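Local structure of UL37 (4K70) at the calcium ion and sodium ion site. The protein serves as an inner tegument protein of the herpesvirus pseudorabies virus, with an essential role in the control of viral trafficking. Sequence-based numbering; all coordinates share one arbitrary frame.

The calcium ion and sodium ion site. Residues 345, 382-387, 404. With CA (calcium ion), chain B; NA (sodium ion), chain C.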
loop_
_atom_site.group_PDB
_atom_site.type_symbol
_atom_site.label_atom_id
_atom_site.label_comp_id
_atom_site.label_asym_id
_atom_site.label_seq_id
_atom_site.Cartn_x
_atom_site.Cartn_y
_atom_site.Cartn_z
ATOM N N PHE A 345 -4.935 13.121 -16.253
ATOM C CA PHE A 345 -3.872 13.414 -15.301
ATOM C C PHE A 345 -3.233 12.121 -14.790
ATOM O O PHE A 345 -3.353 11.759 -13.626
ATOM C CB PHE A 345 -4.399 14.253 -14.147
ATOM C CG PHE A 345 -4.561 15.725 -14.491
ATOM C CD1 PHE A 345 -5.682 16.173 -15.172
ATOM C CD2 PHE A 345 -3.577 16.647 -14.149
ATOM C CE1 PHE A 345 -5.837 17.533 -15.488
ATOM C CE2 PHE A 345 -3.714 17.995 -14.462
ATOM C CZ PHE A 345 -4.848 18.443 -15.132
ATOM N N HIS A 382 -0.505 9.973 -6.757
ATOM C CA HIS A 382 0.140 8.886 -7.513
ATOM C C HIS A 382 1.292 8.255 -6.750
ATOM O O HIS A 382 1.484 7.029 -6.776
ATOM C CB HIS A 382 0.611 9.368 -8.888
ATOM C CG HIS A 382 -0.483 9.427 -9.905
ATOM N ND1 HIS A 382 -1.136 8.300 -10.358
ATOM C CD2 HIS A 382 -1.049 10.474 -10.557
ATOM C CE1 HIS A 382 -2.054 8.648 -11.243
ATOM N NE2 HIS A 382 -2.014 9.961 -11.388
ATOM N N ARG A 383 2.063 9.101 -6.077
ATOM C CA ARG A 383 3.144 8.651 -5.212
ATOM C C ARG A 383 2.667 7.751 -4.073
ATOM O O ARG A 383 3.308 6.758 -3.759
ATOM C CB ARG A 383 3.856 9.851 -4.601
ATOM C CG ARG A 383 4.787 10.552 -5.537
ATOM C CD ARG A 383 5.877 11.210 -4.728
ATOM N NE ARG A 383 5.586 12.577 -4.323
ATOM C CZ ARG A 383 6.020 13.117 -3.182
ATOM N NH1 ARG A 383 6.730 12.388 -2.323
ATOM N NH2 ARG A 383 5.738 14.380 -2.891
ATOM N N LEU A 384 1.573 8.136 -3.429
ATOM C CA LEU A 384 1.048 7.394 -2.288
ATOM C C LEU A 384 0.342 6.107 -2.668
ATOM O O LEU A 384 0.256 5.183 -1.856
ATOM C CB LEU A 384 0.046 8.250 -1.500
ATOM C CG LEU A 384 0.593 9.459 -0.746
ATOM C CD1 LEU A 384 -0.516 10.451 -0.450
ATOM C CD2 LEU A 384 1.267 9.017 0.534
ATOM N N LEU A 385 -0.211 6.057 -3.874
ATOM C CA LEU A 385 -1.150 4.994 -4.217
ATOM C C LEU A 385 -0.560 3.583 -4.103
ATOM O O LEU A 385 -1.244 2.664 -3.644
ATOM C CB LEU A 385 -1.748 5.216 -5.608
ATOM C CG LEU A 385 -2.705 4.127 -6.097
ATOM C CD1 LEU A 385 -3.869 3.916 -5.134
ATOM C CD2 LEU A 385 -3.200 4.421 -7.508
ATOM N N ASP A 386 0.698 3.401 -4.501
ATOM C CA ASP A 386 1.288 2.055 -4.453
ATOM C C ASP A 386 1.422 1.535 -3.030
ATOM O O ASP A 386 1.488 0.327 -2.807
ATOM C CB ASP A 386 2.646 1.971 -5.206
ATOM C CG ASP A 386 3.795 2.644 -4.451
ATOM O OD1 ASP A 386 3.989 3.873 -4.614
ATOM O OD2 ASP A 386 4.514 1.943 -3.701
ATOM N N ASP A 387 1.433 2.440 -2.060
ATOM C CA ASP A 387 1.673 2.049 -0.686
ATOM C C ASP A 387 0.366 1.895 0.074
ATOM O O ASP A 387 0.356 1.392 1.192
ATOM C CB ASP A 387 2.512 3.105 0.006
ATOM C CG ASP A 387 3.840 3.307 -0.673
ATOM O OD1 ASP A 387 4.686 2.389 -0.571
ATOM O OD2 ASP A 387 4.026 4.367 -1.298
ATOM N N THR A 404 7.202 16.190 2.935
ATOM C CA THR A 404 7.848 16.882 1.811
ATOM C C THR A 404 6.981 18.006 1.259
ATOM O O THR A 404 7.439 18.795 0.442
ATOM C CB THR A 404 8.170 15.940 0.634
ATOM O OG1 THR A 404 6.948 15.476 0.034
ATOM C CG2 THR A 404 9.011 14.734 1.098
HETATM CA CA CA B . 5.095 5.312 -3.085
HETATM NA NA NA C . 2.933 5.013 -6.940
HETATM O O HOH W 1 5.866 6.889 -1.428
#
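Where helix 366-385 runs out into loop, its last turn and the two aspartates that follow gather a calcium ion and a sodium ion around a shared carboxylate oxygen. Asp386 OD1 binds calcium at 2.4 Å and also reaches sodium at 2.8 Å, bridging two cations that lie 4.4 Å apart. The other branch, Asp386 OD2, stays 3.5 Å from the calcium, so this carboxylate grips the ion through one oxygen. Its CG is wedged between the main-chain N and C (chi1 74°), which, with the second torsion, turns OD1 towards the carbonyls of the helix end.

Asp387 takes the other course, its CG lying opposite the main-chain C, on the side of N, and touches calcium tip-on through OD2 at 2.3 Å. Arg383 O, a main-chain carbonyl, binds the calcium at 2.4 Å, roughly at right angles to both carboxylate oxygens. A water stands almost directly opposite Asp386 OD1, at 171° across the ion. The ligands seen do not complete a regular polyhedron, and further waters may belong to the shell. One residue earlier, His382 O binds the sodium at 2.5 Å, so successive helix carbonyls serve different metals. The negative end of the helix dipole and the paired carboxylates would together be expected to attract cations.

In the second shell, the His382 ring points away from the metals and donates edge-on from NE2 to a lone pair of the carbonyl Phe345 O (3.2 Å, 165° at the hydrogen), tying the helix to the loop before helix 347-358. The Arg383 guanidinium is likewise turned away, its in-plane NH2 making a weak hydrogen bond to Thr404 OG1.

Either ion could derive from purification or crystallisation, and the structure alone does not show a role in trafficking; the calcium nevertheless clasps the helix terminus to Asp386 and Asp387, and may stabilise this turn in the N-terminal half of UL37.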